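Local coordinates for cystalysin (Treponema denticola, PDB 1C7N), which belongs to the class I and II aminotransferase family and binds pyridoxal-5'-phosphate in a large domain built round a mostly parallel beta sheet, at residues A[192-197]-A[224-229]; A[116-121]-A[135-140]; A[181-186]-A[215-220]. All coordinates share one frame; numbering follows the deposited sequence.

Interaction 1: residues A[192-197]-A[224-229]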
ATOM      1  N   ILE A 192      10.093  32.528   9.424  1.00 22.11           N
ATOM      2  CA  ILE A 192       8.785  32.511  10.062  1.00 22.08           C
ATOM      3  C   ILE A 192       8.581  31.187  10.805  1.00 21.45           C
ATOM      4  O   ILE A 192       8.054  31.159  11.919  1.00 20.70           O
ATOM      5  CB  ILE A 192       7.653  32.676   9.017  1.00 22.78           C
ATOM      6  CG1 ILE A 192       7.757  34.047   8.346  1.00 22.47           C
ATOM      7  CG2 ILE A 192       6.292  32.498   9.681  1.00 22.84           C
ATOM      8  CD1 ILE A 192       6.708  34.289   7.284  1.00 20.42           C
ATOM      9  N   VAL A 193       9.010  30.092  10.187  1.00 20.50           N
ATOM     10  CA  VAL A 193       8.862  28.773  10.794  1.00 20.30           C
ATOM     11  C   VAL A 193       9.716  28.589  12.045  1.00 21.28           C
ATOM     12  O   VAL A 193       9.211  28.159  13.081  1.00 22.38           O
ATOM     13  CB  VAL A 193       9.210  27.652   9.792  1.00 18.56           C
ATOM     14  CG1 VAL A 193       9.224  26.298  10.502  1.00 16.69           C
ATOM     15  CG2 VAL A 193       8.186  27.639   8.661  1.00 16.48           C
ATOM     16  N   LEU A 194      11.004  28.906  11.947  1.00 22.34           N
ATOM     17  CA  LEU A 194      11.918  28.764  13.078  1.00 23.74           C
ATOM     18  C   LEU A 194      11.561  29.708  14.226  1.00 24.44           C
ATOM     19  O   LEU A 194      11.906  29.454  15.381  1.00 24.29           O
ATOM     20  CB  LEU A 194      13.357  29.022  12.628  1.00 24.51           C
ATOM     21  CG  LEU A 194      13.919  28.084  11.555  1.00 24.88           C
ATOM     22  CD1 LEU A 194      15.348  28.488  11.232  1.00 25.21           C
ATOM     23  CD2 LEU A 194      13.861  26.642  12.043  1.00 25.15           C
ATOM     24  N   LYS A 195      10.866  30.791  13.892  1.00 25.27           N
ATOM     25  CA  LYS A 195      10.430  31.801  14.852  1.00 26.92           C
ATOM     26  C   LYS A 195       9.225  31.337  15.669  1.00 27.51           C
ATOM     27  O   LYS A 195       8.960  31.857  16.757  1.00 28.50           O
ATOM     28  CB  LYS A 195      10.075  33.086  14.102  1.00 28.09           C
ATOM     29  CG  LYS A 195       9.119  34.016  14.829  1.00 29.03           C
ATOM     30  CD  LYS A 195       8.478  35.012  13.860  1.00 30.96           C
ATOM     31  CE  LYS A 195       7.660  34.300  12.780  1.00 30.39           C
ATOM     32  NZ  LYS A 195       6.590  33.419  13.341  1.00 29.40           N
ATOM     33  N   SER A 196       8.496  30.362  15.141  1.00 27.06           N
ATOM     34  CA  SER A 196       7.312  29.836  15.812  1.00 26.10           C
ATOM     35  C   SER A 196       7.512  28.372  16.176  1.00 25.71           C
ATOM     36  O   SER A 196       8.611  27.838  16.047  1.00 24.63           O
ATOM     37  CB  SER A 196       6.099  29.965  14.898  1.00 26.23           C
ATOM     38  OG  SER A 196       6.263  29.155  13.748  1.00 25.82           O
ATOM     39  N   ASP A 197       6.441  27.727  16.631  1.00 26.27           N
ATOM     40  CA  ASP A 197       6.512  26.320  17.003  1.00 26.92           C
ATOM     41  C   ASP A 197       5.925  25.455  15.894  1.00 26.38           C
ATOM     42  O   ASP A 197       5.549  24.304  16.125  1.00 26.33           O
ATOM     43  CB  ASP A 197       5.752  26.059  18.309  1.00 29.39           C
ATOM     44  CG  ASP A 197       6.313  26.845  19.480  1.00 31.85           C
ATOM     45  OD1 ASP A 197       7.555  26.906  19.619  1.00 33.41           O
ATOM     46  OD2 ASP A 197       5.510  27.392  20.268  1.00 33.72           O
ATOM     47  N   GLU A 224      19.882  23.302   8.903  1.00 23.84           N
ATOM     48  CA  GLU A 224      19.815  22.076   9.689  1.00 23.36           C
ATOM     49  C   GLU A 224      18.804  22.132  10.827  1.00 23.57           C
ATOM     50  O   GLU A 224      18.194  21.117  11.166  1.00 23.69           O
ATOM     51  CB  GLU A 224      21.199  21.721  10.239  1.00 24.38           C
ATOM     52  CG  GLU A 224      22.147  21.122   9.208  1.00 24.69           C
ATOM     53  CD  GLU A 224      21.575  19.879   8.537  1.00 25.98           C
ATOM     54  OE1 GLU A 224      20.703  19.219   9.142  1.00 25.57           O
ATOM     55  OE2 GLU A 224      22.004  19.553   7.409  1.00 25.41           O
ATOM     56  N   GLN A 225      18.624  23.310  11.420  1.00 22.92           N
ATOM     57  CA  GLN A 225      17.660  23.446  12.504  1.00 22.63           C
ATOM     58  C   GLN A 225      16.249  23.339  11.944  1.00 21.31           C
ATOM     59  O   GLN A 225      15.343  22.842  12.613  1.00 20.74           O
ATOM     60  CB  GLN A 225      17.840  24.774  13.244  1.00 22.88           C
ATOM     61  CG  GLN A 225      19.022  24.789  14.204  1.00 23.53           C
ATOM     62  CD  GLN A 225      20.357  24.814  13.488  1.00 25.07           C
ATOM     63  OE1 GLN A 225      20.711  25.807  12.846  1.00 25.18           O
ATOM     64  NE2 GLN A 225      21.107  23.716  13.588  1.00 24.55           N
ATOM     65  N   LEU A 226      16.060  23.816  10.716  1.00 19.96           N
ATOM     66  CA  LEU A 226      14.752  23.719  10.076  1.00 19.05           C
ATOM     67  C   LEU A 226      14.528  22.232   9.805  1.00 18.56           C
ATOM     68  O   LEU A 226      13.456  21.694  10.088  1.00 18.50           O
ATOM     69  CB  LEU A 226      14.725  24.503   8.760  1.00 19.05           C
ATOM     70  CG  LEU A 226      13.436  24.397   7.935  1.00 19.65           C
ATOM     71  CD1 LEU A 226      12.266  25.020   8.700  1.00 18.39           C
ATOM     72  CD2 LEU A 226      13.628  25.091   6.600  1.00 19.35           C
ATOM     73  N   ALA A 227      15.557  21.573   9.279  1.00 18.06           N
ATOM     74  CA  ALA A 227      15.493  20.144   8.975  1.00 19.11           C
ATOM     75  C   ALA A 227      15.162  19.327  10.222  1.00 19.43           C
ATOM     76  O   ALA A 227      14.582  18.246  10.127  1.00 19.78           O
ATOM     77  CB  ALA A 227      16.823  19.668   8.382  1.00 18.39           C
ATOM     78  N   ASP A 228      15.544  19.847  11.386  1.00 19.41           N
ATOM     79  CA  ASP A 228      15.289  19.176  12.660  1.00 19.25           C
ATOM     80  C   ASP A 228      13.795  19.018  12.951  1.00 18.67           C
ATOM     81  O   ASP A 228      13.399  18.150  13.724  1.00 19.13           O
ATOM     82  CB  ASP A 228      15.947  19.949  13.808  1.00 18.86           C
ATOM     83  CG  ASP A 228      17.447  19.715  13.894  1.00 18.65           C
ATOM     84  OD1 ASP A 228      18.123  20.490  14.608  1.00 19.30           O
ATOM     85  OD2 ASP A 228      17.950  18.758  13.265  1.00 15.58           O
ATOM     86  N   LYS A 229      12.964  19.859  12.343  1.00 17.94           N
ATOM     87  CA  LYS A 229      11.528  19.749  12.560  1.00 18.32           C
ATOM     88  C   LYS A 229      10.734  19.725  11.255  1.00 17.50           C
ATOM     89  O   LYS A 229       9.598  20.191  11.193  1.00 18.25           O
ATOM     90  CB  LYS A 229      11.026  20.879  13.465  1.00 18.64           C
ATOM     91  CG  LYS A 229      11.169  22.287  12.917  1.00 19.09           C
ATOM     92  CD  LYS A 229      10.489  23.261  13.869  1.00 19.33           C
ATOM     93  CE  LYS A 229      10.474  24.682  13.338  1.00 19.76           C
ATOM     94  NZ  LYS A 229       9.635  25.559  14.216  1.00 19.97           N
TER
HETATM   95  O   HOH W   1      12.494  26.773  15.655  1.00 28.60           O
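The C-terminal end of helix 183-195, in the large PLP-binding domain of this aminotransferase-family protein, is gripped by Lys229 from the segment that follows the short helix 224-227. Lys229 sends NZ to the carbonyl oxygen of Val193, 2.9 Å away. The ammonium group stands well above that carbonyl plane, while the backbone N of Ser196 reaches the same oxygen from the opposite face. Ser196 O lies 3.1 Å from Lys229 NZ, and a water that donates to Leu194 O accepts a weak bond from Lys229 NZ. A lysine suits this place: the last carbonyls of a helix have no regular i+4 amide donor, and a positive charge should be favoured at this end of the helix dipole. Beyond CG the Lys229 chain is extended, and its CE passes tightly against Val193 CG1 at 3.5 Å. Branched aliphatic residues fill the rest. Val193 CG1, anti to its backbone N (chi1 173°), meets Leu226 CD1 at 3.8 Å, and Leu194 lays CD2 over the backbone of Leu226, 3.6 Å from its CA. The strongest polar partner of Lys229 NZ is Leu198 O, and the backbone of Lys229 is hydrogen-bonded to Leu200, where strand 230-234 joins strand 199-203; Ile192 and Lys195 turn to helix 153-160.

Interaction 2: residues A[116-121]-A[135-140]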
ATOM      1  N   VAL A 116      -3.855  23.580  10.757  1.00 19.44           N
ATOM      2  CA  VAL A 116      -2.765  23.235   9.848  1.00 18.15           C
ATOM      3  C   VAL A 116      -2.799  24.267   8.724  1.00 17.70           C
ATOM      4  O   VAL A 116      -3.830  24.459   8.077  1.00 17.55           O
ATOM      5  CB  VAL A 116      -2.934  21.830   9.236  1.00 18.17           C
ATOM      6  CG1 VAL A 116      -1.853  21.593   8.183  1.00 17.38           C
ATOM      7  CG2 VAL A 116      -2.840  20.778  10.324  1.00 17.60           C
ATOM      8  N   ILE A 117      -1.670  24.929   8.501  1.00 17.68           N
ATOM      9  CA  ILE A 117      -1.580  25.961   7.478  1.00 17.54           C
ATOM     10  C   ILE A 117      -1.177  25.441   6.104  1.00 17.35           C
ATOM     11  O   ILE A 117      -0.199  24.700   5.963  1.00 15.63           O
ATOM     12  CB  ILE A 117      -0.587  27.060   7.899  1.00 18.36           C
ATOM     13  CG1 ILE A 117      -1.097  27.753   9.167  1.00 18.71           C
ATOM     14  CG2 ILE A 117      -0.408  28.070   6.771  1.00 19.57           C
ATOM     15  CD1 ILE A 117      -0.081  28.668   9.811  1.00 20.34           C
ATOM     16  N   ILE A 118      -1.955  25.837   5.100  1.00 17.17           N
ATOM     17  CA  ILE A 118      -1.705  25.470   3.711  1.00 15.99           C
ATOM     18  C   ILE A 118      -1.803  26.738   2.865  1.00 16.67           C
ATOM     19  O   ILE A 118      -2.558  27.661   3.188  1.00 15.88           O
ATOM     20  CB  ILE A 118      -2.739  24.454   3.178  1.00 15.53           C
ATOM     21  CG1 ILE A 118      -4.155  25.013   3.342  1.00 14.90           C
ATOM     22  CG2 ILE A 118      -2.568  23.107   3.886  1.00 16.51           C
ATOM     23  CD1 ILE A 118      -5.201  24.245   2.573  1.00 14.69           C
ATOM     24  N   ILE A 119      -1.025  26.780   1.790  1.00 17.35           N
ATOM     25  CA  ILE A 119      -1.018  27.918   0.884  1.00 17.69           C
ATOM     26  C   ILE A 119      -1.918  27.549  -0.294  1.00 18.41           C
ATOM     27  O   ILE A 119      -1.642  26.601  -1.033  1.00 16.14           O
ATOM     28  CB  ILE A 119       0.429  28.228   0.437  1.00 18.72           C
ATOM     29  CG1 ILE A 119       1.257  28.610   1.673  1.00 18.71           C
ATOM     30  CG2 ILE A 119       0.442  29.347  -0.584  1.00 17.87           C
ATOM     31  CD1 ILE A 119       2.712  28.901   1.396  1.00 21.77           C
ATOM     32  N   THR A 120      -3.005  28.305  -0.449  1.00 17.54           N
ATOM     33  CA  THR A 120      -4.013  28.047  -1.472  1.00 17.51           C
ATOM     34  C   THR A 120      -4.086  29.066  -2.612  1.00 17.12           C
ATOM     35  O   THR A 120      -3.606  30.188  -2.483  1.00 17.53           O
ATOM     36  CB  THR A 120      -5.396  27.983  -0.816  1.00 18.23           C
ATOM     37  OG1 THR A 120      -5.699  29.260  -0.245  1.00 18.26           O
ATOM     38  CG2 THR A 120      -5.410  26.935   0.298  1.00 18.53           C
ATOM     39  N   PRO A 121      -4.694  28.681  -3.753  1.00 16.06           N
ATOM     40  CA  PRO A 121      -5.286  27.361  -4.007  1.00 15.19           C
ATOM     41  C   PRO A 121      -4.194  26.303  -4.071  1.00 14.93           C
ATOM     42  O   PRO A 121      -3.022  26.633  -4.250  1.00 15.38           O
ATOM     43  CB  PRO A 121      -5.995  27.556  -5.344  1.00 15.36           C
ATOM     44  CG  PRO A 121      -5.116  28.560  -6.033  1.00 15.32           C
ATOM     45  CD  PRO A 121      -4.868  29.558  -4.921  1.00 16.13           C
ATOM     46  N   ARG A 135      -9.387  18.382  11.782  1.00 25.47           N
ATOM     47  CA  ARG A 135      -8.404  19.388  12.174  1.00 24.04           C
ATOM     48  C   ARG A 135      -8.911  20.641  11.469  1.00 23.41           C
ATOM     49  O   ARG A 135      -9.841  20.556  10.666  1.00 23.57           O
ATOM     50  CB  ARG A 135      -7.004  19.023  11.676  1.00 22.75           C
ATOM     51  CG  ARG A 135      -6.151  18.216  12.655  1.00 21.54           C
ATOM     52  CD  ARG A 135      -6.740  16.850  13.008  1.00 21.27           C
ATOM     53  NE  ARG A 135      -5.745  16.022  13.695  1.00 21.77           N
ATOM     54  CZ  ARG A 135      -5.960  14.792  14.157  1.00 21.50           C
ATOM     55  NH1 ARG A 135      -7.144  14.215  14.021  1.00 22.23           N
ATOM     56  NH2 ARG A 135      -4.974  14.129  14.745  1.00 22.59           N
ATOM     57  N   LYS A 136      -8.328  21.800  11.755  1.00 23.46           N
ATOM     58  CA  LYS A 136      -8.800  23.023  11.114  1.00 23.59           C
ATOM     59  C   LYS A 136      -7.906  23.482   9.964  1.00 22.87           C
ATOM     60  O   LYS A 136      -6.702  23.663  10.132  1.00 22.11           O
ATOM     61  CB  LYS A 136      -8.928  24.150  12.144  1.00 24.65           C
ATOM     62  CG  LYS A 136      -9.735  23.787  13.392  1.00 27.86           C
ATOM     63  CD  LYS A 136     -11.058  23.111  13.054  1.00 30.18           C
ATOM     64  CE  LYS A 136     -11.944  23.978  12.175  1.00 32.35           C
ATOM     65  NZ  LYS A 136     -13.193  23.255  11.793  1.00 34.03           N
ATOM     66  N   ILE A 137      -8.508  23.671   8.795  1.00 22.72           N
ATOM     67  CA  ILE A 137      -7.767  24.126   7.626  1.00 22.41           C
ATOM     68  C   ILE A 137      -7.524  25.626   7.740  1.00 22.30           C
ATOM     69  O   ILE A 137      -8.470  26.411   7.744  1.00 21.89           O
ATOM     70  CB  ILE A 137      -8.549  23.852   6.324  1.00 22.45           C
ATOM     71  CG1 ILE A 137      -8.788  22.347   6.166  1.00 22.16           C
ATOM     72  CG2 ILE A 137      -7.782  24.403   5.133  1.00 21.16           C
ATOM     73  CD1 ILE A 137      -9.639  21.982   4.971  1.00 22.60           C
ATOM     74  N   ILE A 138      -6.257  26.018   7.845  1.00 21.83           N
ATOM     75  CA  ILE A 138      -5.901  27.432   7.950  1.00 21.52           C
ATOM     76  C   ILE A 138      -5.318  27.870   6.611  1.00 21.60           C
ATOM     77  O   ILE A 138      -4.195  27.504   6.257  1.00 21.56           O
ATOM     78  CB  ILE A 138      -4.860  27.674   9.070  1.00 22.23           C
ATOM     79  CG1 ILE A 138      -5.329  27.021  10.372  1.00 22.89           C
ATOM     80  CG2 ILE A 138      -4.674  29.170   9.298  1.00 21.77           C
ATOM     81  CD1 ILE A 138      -6.673  27.516  10.864  1.00 23.87           C
ATOM     82  N   GLU A 139      -6.088  28.655   5.868  1.00 21.23           N
ATOM     83  CA  GLU A 139      -5.669  29.109   4.551  1.00 21.84           C
ATOM     84  C   GLU A 139      -4.865  30.398   4.487  1.00 21.80           C
ATOM     85  O   GLU A 139      -5.244  31.420   5.063  1.00 22.75           O
ATOM     86  CB  GLU A 139      -6.896  29.256   3.650  1.00 22.59           C
ATOM     87  CG  GLU A 139      -7.671  27.973   3.453  1.00 25.28           C
ATOM     88  CD  GLU A 139      -8.953  28.194   2.686  1.00 25.71           C
ATOM     89  OE1 GLU A 139      -8.887  28.688   1.544  1.00 27.54           O
ATOM     90  OE2 GLU A 139     -10.027  27.877   3.228  1.00 28.57           O
ATOM     91  N   CYS A 140      -3.751  30.337   3.766  1.00 20.53           N
ATOM     92  CA  CYS A 140      -2.897  31.494   3.564  1.00 19.98           C
ATOM     93  C   CYS A 140      -2.861  31.669   2.045  1.00 19.48           C
ATOM     94  O   CYS A 140      -1.889  31.305   1.379  1.00 19.62           O
ATOM     95  CB  CYS A 140      -1.495  31.226   4.110  1.00 19.08           C
ATOM     96  SG  CYS A 140      -0.451  32.702   4.190  1.00 20.82           S
TER
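Val116, Ile117 and Ile118 pair in parallel with Ile137, Ile138 and Glu139, and four backbone hydrogen bonds join the two strands. Val116 N donates to Lys136 O at 2.9 Å, Ile138 N to Val116 O, Ile118 N to Ile138 O, and Cys140 N to Ile118 O at 3.0 Å. The strand segments twist by 38° against each other. Ile117 CA adds a CA-H...O contact to Ile138 O at 3.3 Å.

The tight part is aliphatic, and beta-branched residues suit it because they favour extended backbone and fill both faces. On one face Ile117 CG1 packs on Ile138 CB at 3.8 Å, with Leu159 of helix 153-160 against both residues. On the other, Ile118 CG1 sits between its backbone N and carbonyl carbon (chi1 56°), and CD1 beyond it touches Ile137 CG2 at 3.6 Å; Ile130 of helix 125-131 covers that pair.

The looser side is polar. Glu139, exposed to solvent, crosses Thr120 at about a right angle, its CG 4.0 Å from Thr120 CG2, whereas Thr120 OG1 bonds to Glu141. Lys136 carries its amine away from the neighbouring strand, as befits an exposed position on strand 136-139, an outermost strand of the sheet within this chain. Strand 115-118, helix 125-131 and strand 136-139 together make a beta-alpha-beta crossover, a recurrent unit of the large domain in aminotransferases of this family.

Interaction 3: residues A[181-186]-A[215-220]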
ATOM      1  N   TRP A 181       9.528  27.565  -5.976  1.00 13.54           N
ATOM      2  CA  TRP A 181       9.937  28.588  -5.018  1.00 13.51           C
ATOM      3  C   TRP A 181      11.386  29.044  -5.047  1.00 14.02           C
ATOM      4  O   TRP A 181      12.315  28.234  -5.017  1.00 12.92           O
ATOM      5  CB  TRP A 181       9.551  28.133  -3.610  1.00 12.64           C
ATOM      6  CG  TRP A 181       8.107  27.755  -3.531  1.00 12.61           C
ATOM      7  CD1 TRP A 181       7.591  26.510  -3.313  1.00 11.32           C
ATOM      8  CD2 TRP A 181       6.984  28.630  -3.718  1.00 11.47           C
ATOM      9  NE1 TRP A 181       6.216  26.555  -3.354  1.00 11.92           N
ATOM     10  CE2 TRP A 181       5.817  27.847  -3.601  1.00 10.78           C
ATOM     11  CE3 TRP A 181       6.851  30.003  -3.976  1.00 11.92           C
ATOM     12  CZ2 TRP A 181       4.531  28.385  -3.731  1.00 12.05           C
ATOM     13  CZ3 TRP A 181       5.571  30.544  -4.107  1.00 10.72           C
ATOM     14  CH2 TRP A 181       4.429  29.732  -3.984  1.00 13.25           C
ATOM     15  N   LYS A 182      11.569  30.360  -5.101  1.00 14.20           N
ATOM     16  CA  LYS A 182      12.908  30.934  -5.133  1.00 17.01           C
ATOM     17  C   LYS A 182      13.567  30.850  -3.763  1.00 16.67           C
ATOM     18  O   LYS A 182      12.887  30.741  -2.743  1.00 15.68           O
ATOM     19  CB  LYS A 182      12.850  32.395  -5.601  1.00 18.61           C
ATOM     20  CG  LYS A 182      12.578  32.551  -7.093  1.00 20.11           C
ATOM     21  CD  LYS A 182      12.819  33.979  -7.564  1.00 25.00           C
ATOM     22  CE  LYS A 182      11.546  34.799  -7.583  1.00 25.39           C
ATOM     23  NZ  LYS A 182      10.621  34.343  -8.663  1.00 27.11           N
ATOM     24  N   LYS A 183      14.894  30.898  -3.747  1.00 17.89           N
ATOM     25  CA  LYS A 183      15.644  30.816  -2.500  1.00 19.68           C
ATOM     26  C   LYS A 183      15.289  31.900  -1.493  1.00 20.03           C
ATOM     27  O   LYS A 183      15.240  31.635  -0.290  1.00 20.14           O
ATOM     28  CB  LYS A 183      17.147  30.834  -2.790  1.00 21.32           C
ATOM     29  CG  LYS A 183      17.731  29.436  -3.014  1.00 24.28           C
ATOM     30  CD  LYS A 183      19.133  29.485  -3.605  1.00 26.65           C
ATOM     31  CE  LYS A 183      19.883  28.181  -3.347  1.00 28.75           C
ATOM     32  NZ  LYS A 183      19.142  26.970  -3.802  1.00 29.31           N
ATOM     33  N   ASP A 184      15.021  33.113  -1.970  1.00 20.85           N
ATOM     34  CA  ASP A 184      14.676  34.199  -1.058  1.00 20.81           C
ATOM     35  C   ASP A 184      13.314  33.970  -0.418  1.00 20.02           C
ATOM     36  O   ASP A 184      13.101  34.314   0.747  1.00 18.38           O
ATOM     37  CB  ASP A 184      14.666  35.543  -1.785  1.00 24.79           C
ATOM     38  CG  ASP A 184      14.543  36.710  -0.827  1.00 28.36           C
ATOM     39  OD1 ASP A 184      14.190  37.823  -1.277  1.00 32.88           O
ATOM     40  OD2 ASP A 184      14.808  36.514   0.383  1.00 30.58           O
ATOM     41  N   GLU A 185      12.393  33.396  -1.188  1.00 18.52           N
ATOM     42  CA  GLU A 185      11.052  33.106  -0.695  1.00 17.70           C
ATOM     43  C   GLU A 185      11.138  32.027   0.387  1.00 17.38           C
ATOM     44  O   GLU A 185      10.500  32.128   1.434  1.00 18.49           O
ATOM     45  CB  GLU A 185      10.158  32.629  -1.847  1.00 17.65           C
ATOM     46  CG  GLU A 185       9.987  33.645  -2.967  1.00 16.55           C
ATOM     47  CD  GLU A 185       9.184  33.103  -4.146  1.00 15.84           C
ATOM     48  OE1 GLU A 185       9.589  32.070  -4.721  1.00 13.74           O
ATOM     49  OE2 GLU A 185       8.153  33.719  -4.501  1.00 13.69           O
ATOM     50  N   LEU A 186      11.935  30.993   0.129  1.00 16.50           N
ATOM     51  CA  LEU A 186      12.112  29.907   1.087  1.00 16.60           C
ATOM     52  C   LEU A 186      12.789  30.391   2.368  1.00 17.50           C
ATOM     53  O   LEU A 186      12.532  29.859   3.448  1.00 17.00           O
ATOM     54  CB  LEU A 186      12.926  28.763   0.465  1.00 15.72           C
ATOM     55  CG  LEU A 186      12.223  27.951  -0.631  1.00 14.86           C
ATOM     56  CD1 LEU A 186      13.155  26.864  -1.160  1.00 15.45           C
ATOM     57  CD2 LEU A 186      10.940  27.339  -0.071  1.00 15.32           C
ATOM     58  N   GLU A 215      15.285  26.358 -10.930  1.00 17.84           N
ATOM     59  CA  GLU A 215      16.040  25.506 -10.020  1.00 18.87           C
ATOM     60  C   GLU A 215      15.257  25.222  -8.746  1.00 17.22           C
ATOM     61  O   GLU A 215      14.854  26.149  -8.047  1.00 16.45           O
ATOM     62  CB  GLU A 215      17.350  26.198  -9.621  1.00 21.06           C
ATOM     63  CG  GLU A 215      18.201  26.734 -10.762  1.00 25.70           C
ATOM     64  CD  GLU A 215      18.863  25.643 -11.575  1.00 28.70           C
ATOM     65  OE1 GLU A 215      19.207  24.588 -10.996  1.00 30.64           O
ATOM     66  OE2 GLU A 215      19.057  25.850 -12.791  1.00 31.37           O
ATOM     67  N   HIS A 216      15.063  23.945  -8.433  1.00 16.06           N
ATOM     68  CA  HIS A 216      14.358  23.567  -7.218  1.00 15.87           C
ATOM     69  C   HIS A 216      15.328  23.501  -6.044  1.00 16.12           C
ATOM     70  O   HIS A 216      16.465  23.047  -6.181  1.00 16.41           O
ATOM     71  CB  HIS A 216      13.673  22.207  -7.383  1.00 16.09           C
ATOM     72  CG  HIS A 216      12.951  21.742  -6.152  1.00 17.36           C
ATOM     73  ND1 HIS A 216      13.582  21.078  -5.122  1.00 17.27           N
ATOM     74  CD2 HIS A 216      11.660  21.889  -5.768  1.00 16.96           C
ATOM     75  CE1 HIS A 216      12.713  20.836  -4.157  1.00 16.22           C
ATOM     76  NE2 HIS A 216      11.539  21.318  -4.525  1.00 18.34           N
ATOM     77  N   THR A 217      14.870  23.970  -4.893  1.00 15.54           N
ATOM     78  CA  THR A 217      15.668  23.947  -3.677  1.00 14.98           C
ATOM     79  C   THR A 217      14.913  23.126  -2.640  1.00 14.79           C
ATOM     80  O   THR A 217      13.808  23.492  -2.243  1.00 14.73           O
ATOM     81  CB  THR A 217      15.870  25.366  -3.106  1.00 15.08           C
ATOM     82  OG1 THR A 217      16.588  26.170  -4.051  1.00 13.86           O
ATOM     83  CG2 THR A 217      16.646  25.301  -1.794  1.00 15.39           C
ATOM     84  N   VAL A 218      15.491  22.006  -2.220  1.00 15.32           N
ATOM     85  CA  VAL A 218      14.850  21.181  -1.202  1.00 15.64           C
ATOM     86  C   VAL A 218      14.802  22.062   0.040  1.00 16.32           C
ATOM     87  O   VAL A 218      15.839  22.480   0.566  1.00 15.72           O
ATOM     88  CB  VAL A 218      15.665  19.901  -0.911  1.00 16.71           C
ATOM     89  CG1 VAL A 218      15.085  19.178   0.285  1.00 17.34           C
ATOM     90  CG2 VAL A 218      15.647  18.992  -2.131  1.00 15.37           C
ATOM     91  N   PHE A 219      13.591  22.352   0.497  1.00 16.09           N
ATOM     92  CA  PHE A 219      13.388  23.224   1.646  1.00 16.08           C
ATOM     93  C   PHE A 219      14.263  22.947   2.868  1.00 16.50           C
ATOM     94  O   PHE A 219      14.947  23.850   3.355  1.00 15.39           O
ATOM     95  CB  PHE A 219      11.912  23.205   2.045  1.00 15.92           C
ATOM     96  CG  PHE A 219      11.415  24.511   2.610  1.00 15.78           C
ATOM     97  CD1 PHE A 219      10.050  24.760   2.700  1.00 16.20           C
ATOM     98  CD2 PHE A 219      12.306  25.490   3.048  1.00 16.17           C
ATOM     99  CE1 PHE A 219       9.575  25.966   3.215  1.00 16.57           C
ATOM    100  CE2 PHE A 219      11.842  26.701   3.566  1.00 16.78           C
ATOM    101  CZ  PHE A 219      10.475  26.940   3.650  1.00 16.65           C
ATOM    102  N   GLN A 220      14.258  21.711   3.364  1.00 16.31           N
ATOM    103  CA  GLN A 220      15.047  21.389   4.551  1.00 16.34           C
ATOM    104  C   GLN A 220      16.555  21.335   4.327  1.00 17.26           C
ATOM    105  O   GLN A 220      17.315  21.089   5.263  1.00 17.33           O
ATOM    106  CB  GLN A 220      14.577  20.065   5.160  1.00 15.18           C
ATOM    107  CG  GLN A 220      14.906  18.831   4.338  1.00 13.33           C
ATOM    108  CD  GLN A 220      14.625  17.553   5.106  1.00 13.37           C
ATOM    109  OE1 GLN A 220      13.472  17.143   5.261  1.00 13.21           O
ATOM    110  NE2 GLN A 220      15.681  16.928   5.615  1.00 14.00           N
TER
HETATM  111  O   HOH W   2      12.403  25.363  -4.823  1.00 15.79           O
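Residues 181-186 turn from loop into the first turn of helix 183-195, with Lys182 at the N-cap, while residues 215-220 run as an extended loop into a 3-10 turn at Phe219. Their backbones keep a steady spacing, Trp181 CA lying 7.0 Å from His216 CA and Leu186 CA 6.8 Å from Phe219 CA. A water bridges them, donating to Trp181 O and accepting from Thr217 N at 2.8 Å. At the helix start the backbone N of Lys182 gives a straight bond to Glu185 OE1, which also forms a salt bridge with Arg179. This corner belongs to the large domain of the aminotransferase fold, where the loop after strand 199-203 passes beside the helix N-terminus. Lys183, long enough to span the gap, bends at chi4 (54°) to bring NZ to Thr217 OG1 at 2.7 Å. Leu186 drives its two methyls into different partners. CD1 rests on Thr217 CB at 3.7 Å. CD2 stands over the centre of the Phe219 ring, 3.6 Å from its centroid and 3° off the normal, a CH-pi contact suited to a broad aromatic face. Leu186 O comes to Phe219 CE2 at 3.2 Å, and the Phe219 ring also meets Phe170.

Interactions 1 and 3 hold opposite ends of helix 183-195 against the chain that follows strand 199-203, and their centres lie 15 Å apart. They touch directly: Leu226 CD2 approaches Phe219 O at 3.7 Å, and Ala227 CB approaches Gln220 O at 3.5 Å. Interaction 2 comes earlier in the chain and touches neither, with nearest atoms about 7 Å from interaction 1 and about 5 Å from interaction 3. Phe170 of strand 165-171 links interactions 2 and 3, packing against Ile119 as well as Trp181 and Phe219. Pyridoxal-5'-phosphate lies about 11 Å from the Ile118 side chain and about 10 Å from that of Trp181, whose NE1 bonds to the carbonyl of pocket residue Cys171.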